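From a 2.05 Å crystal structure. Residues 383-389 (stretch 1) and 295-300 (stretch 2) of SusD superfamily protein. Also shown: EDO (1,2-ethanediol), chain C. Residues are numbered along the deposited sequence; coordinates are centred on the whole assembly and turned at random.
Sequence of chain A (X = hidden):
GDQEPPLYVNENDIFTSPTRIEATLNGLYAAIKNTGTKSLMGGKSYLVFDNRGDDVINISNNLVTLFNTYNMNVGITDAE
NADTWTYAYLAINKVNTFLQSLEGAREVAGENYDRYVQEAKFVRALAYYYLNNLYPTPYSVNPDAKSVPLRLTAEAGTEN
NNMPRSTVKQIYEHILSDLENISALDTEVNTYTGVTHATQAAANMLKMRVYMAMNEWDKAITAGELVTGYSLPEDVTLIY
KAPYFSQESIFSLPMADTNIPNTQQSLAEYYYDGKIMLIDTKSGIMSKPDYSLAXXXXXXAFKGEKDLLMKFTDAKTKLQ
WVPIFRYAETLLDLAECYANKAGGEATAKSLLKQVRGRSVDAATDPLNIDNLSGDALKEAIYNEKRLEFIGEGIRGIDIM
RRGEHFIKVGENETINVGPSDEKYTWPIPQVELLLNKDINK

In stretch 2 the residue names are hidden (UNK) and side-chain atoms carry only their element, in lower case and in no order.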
# COMPACT_ATOMS: atom_id res chain seq x y z
N ASN A 383 15.07 6.59 5.63
CA ASN A 383 15.66 6.89 4.34
C ASN A 383 15.83 5.65 3.46
O ASN A 383 15.55 5.71 2.28
CB ASN A 383 17.01 7.59 4.49
CG ASN A 383 16.86 9.05 4.89
OD1 ASN A 383 15.85 9.69 4.60
ND2 ASN A 383 17.88 9.57 5.56
N GLU A 384 16.26 4.54 4.04
CA GLU A 384 16.36 3.30 3.28
C GLU A 384 15.00 2.86 2.71
O GLU A 384 14.90 2.44 1.56
CB GLU A 384 16.97 2.18 4.14
CG GLU A 384 17.63 1.06 3.31
CD GLU A 384 18.92 1.49 2.60
OE1 GLU A 384 19.69 2.33 3.14
OE2 GLU A 384 19.19 0.93 1.52
N LYS A 385 13.97 2.99 3.52
CA LYS A 385 12.60 2.67 3.13
C LYS A 385 12.15 3.61 1.98
O LYS A 385 11.53 3.17 1.03
CB LYS A 385 11.70 2.80 4.36
CG LYS A 385 10.24 2.40 4.17
CD LYS A 385 10.01 0.94 4.44
CE LYS A 385 8.52 0.55 4.38
NZ LYS A 385 7.80 1.15 5.53
N ARG A 386 12.53 4.89 2.05
CA ARG A 386 12.19 5.85 1.00
C ARG A 386 12.80 5.46 -0.36
O ARG A 386 12.12 5.53 -1.41
CB ARG A 386 12.63 7.26 1.43
CG ARG A 386 11.78 7.85 2.53
CD ARG A 386 12.34 9.16 3.05
NE ARG A 386 12.18 10.22 2.06
CZ ARG A 386 12.52 11.49 2.25
NH1 ARG A 386 13.09 11.90 3.38
NH2 ARG A 386 12.33 12.36 1.27
N LEU A 387 14.06 5.03 -0.33
CA LEU A 387 14.76 4.63 -1.56
C LEU A 387 14.30 3.25 -2.04
O LEU A 387 13.97 3.08 -3.21
CB LEU A 387 16.29 4.68 -1.37
CG LEU A 387 17.17 4.22 -2.55
CD1 LEU A 387 16.88 5.08 -3.80
CD2 LEU A 387 18.66 4.27 -2.21
N GLU A 388 14.26 2.29 -1.15
CA GLU A 388 13.78 0.97 -1.53
C GLU A 388 12.37 1.00 -2.14
O GLU A 388 12.14 0.26 -3.08
CB GLU A 388 13.82 0.02 -0.34
CG GLU A 388 13.62 -1.48 -0.66
CD GLU A 388 14.80 -2.15 -1.36
OE1 GLU A 388 15.98 -1.76 -1.15
OE2 GLU A 388 14.52 -3.08 -2.15
N PHE A 389 11.45 1.83 -1.60
CA PHE A 389 10.04 1.81 -1.99
C PHE A 389 9.55 3.03 -2.75
O PHE A 389 8.34 3.27 -2.89
CB PHE A 389 9.18 1.45 -0.76
CG PHE A 389 9.44 0.07 -0.34
CD1 PHE A 389 8.95 -0.99 -1.10
CD2 PHE A 389 10.29 -0.21 0.72
CE1 PHE A 389 9.25 -2.30 -0.75
CE2 PHE A 389 10.59 -1.50 1.05
CZ PHE A 389 10.09 -2.54 0.30
N UNK A 295 26.95 3.75 -7.54
CA UNK A 295 27.07 2.30 -7.62
C UNK A 295 25.96 1.56 -6.84
O UNK A 295 26.02 0.34 -6.71
o UNK A 295 28.49 2.36 -5.73
c UNK A 295 29.61 2.36 -7.90
c UNK A 295 28.40 1.84 -7.05
N UNK A 296 24.97 2.27 -6.29
CA UNK A 296 23.80 1.63 -5.66
C UNK A 296 22.99 0.97 -6.78
O UNK A 296 22.66 1.63 -7.76
o UNK A 296 21.52 2.80 -3.03
c UNK A 296 21.78 2.19 -4.11
c UNK A 296 22.98 2.72 -4.93
o UNK A 296 21.03 1.30 -4.56
N UNK A 297 22.64 -0.29 -6.63
CA UNK A 297 21.84 -1.02 -7.65
C UNK A 297 20.53 -0.36 -8.03
O UNK A 297 20.13 -0.43 -9.18
c UNK A 297 22.82 -3.34 -7.14
c UNK A 297 23.64 -5.66 -6.42
n UNK A 297 23.18 -6.91 -5.67
c UNK A 297 22.44 -4.81 -6.81
c UNK A 297 21.57 -2.46 -7.20
N UNK A 298 19.87 0.28 -7.06
CA UNK A 298 18.62 0.93 -7.25
C UNK A 298 18.76 2.23 -8.06
O UNK A 298 17.89 2.57 -8.86
n UNK A 298 18.67 0.67 -3.00
c UNK A 298 17.98 1.20 -5.91
c UNK A 298 17.48 0.14 -3.65
c UNK A 298 18.83 0.76 -1.68
n UNK A 298 17.87 0.35 -0.85
c UNK A 298 17.71 -0.09 -5.12
n UNK A 298 19.94 1.28 -1.18
N UNK A 299 19.88 2.93 -7.87
CA UNK A 299 20.22 4.12 -8.62
C UNK A 299 20.55 3.72 -10.07
O UNK A 299 19.96 4.27 -11.00
c UNK A 299 21.89 6.09 -8.80
c UNK A 299 20.92 5.38 -6.51
c UNK A 299 19.63 6.15 -6.42
c UNK A 299 21.37 4.92 -7.92
N UNK A 300 21.41 2.71 -10.24
CA UNK A 300 21.77 2.19 -11.56
C UNK A 300 20.51 1.76 -12.29
O UNK A 300 20.32 2.13 -13.41
c UNK A 300 22.74 1.00 -11.48
c UNK A 300 22.96 0.36 -12.91
c UNK A 300 25.03 0.27 -10.54
c UNK A 300 24.09 1.42 -10.88
C1 EDO C . 4.73 0.29 6.03
O1 EDO C . 5.63 -0.20 5.06
C2 EDO C . 3.65 1.22 5.45
O2 EDO C . 2.96 1.73 6.64

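Position 295 carries three side-chain atoms beyond CA: a CB bonded to one oxygen and one further carbon. A branched CB with a single hydroxyl is diagnostic of threonine. Its side chain makes no contact with stretch 1, so the identification rests on the atoms alone: Thr295.

Position 296 has two side-chain carbons, the second bearing two oxygens, which is a short carboxylate. An amide would also have two heavy atoms at this fork, but one would be nitrogen; here both are oxygen. One of these oxygens touches Leu387 CD2, and the CA-to-CB bond points toward stretch 1. The residue is Asp296, at the N-cap of the helix that starts at 297, with chi1 at -175° (t). Leu387 CD2 lies 3.3 Å from Asp296 OD2.

Position 297 shows four carbons in an unbranched row ending in nitrogen, with nothing on stretch 1 in reach. That chain is lysine, Lys297, and its terminal amine is hydrogen-bonded elsewhere in the structure.

Position 298 has seven side-chain atoms: three carbons, a nitrogen, then a carbon carrying two more nitrogens. The planar three-nitrogen end is a guanidinium, and it reaches the carboxylates of Glu384 and Glu388 as well as Leu387 CD2. This is Arg298, whose CA-to-CB bond points toward stretch 1 and which has 111 Å² covered by it, the largest share of any residue here.

Position 299 has four carbons and no heteroatom. The fork is at CB, with one arm a single carbon and the other two carbons long, which separates isoleucine from leucine, where the fork comes one carbon later. The end of the longer arm approaches Leu387 CD1. The residue is Ile299, with chi1 and chi2 both m.

Position 300 repeats the four-carbon pattern forked at CB, again isoleucine, but with chi2 at 170° (t). Ile300 is exposed and its side chain is out of reach of stretch 1.

The contact centres on Arg298. Its NH1 donates to Glu388 OE1 at 2.8 Å and to Glu384 OE2 at 2.8 Å, while Arg298 NH2 also donates to Glu384 OE2 at 2.8 Å. Both glutamates lie near the guanidinium plane, where the N-H groups point, and opposite charges make these salt bridges. One helical turn separates the two, as the bond from Glu388 N to Glu384 O (2.8 Å) confirms, so both can serve one arginine. Asp296 fixes that arginine from its own stretch: Arg298 NE to Asp296 OD1 and Arg298 NH2 to Asp296 OD2 are each 2.9 Å, and Arg298 N also donates to Asp296 OD1 at 2.9 Å, the capping bond. All three guanidinium nitrogens thus have carboxylate partners. Leu387 CD2 covers one face of the group, 3.4 Å from Arg298 NH2, and Leu387 CD1 meets Ile299 CD1 at 3.9 Å, adding a small apolar contact beside the charged network.

Stretch 2 (295-300) TDKRII
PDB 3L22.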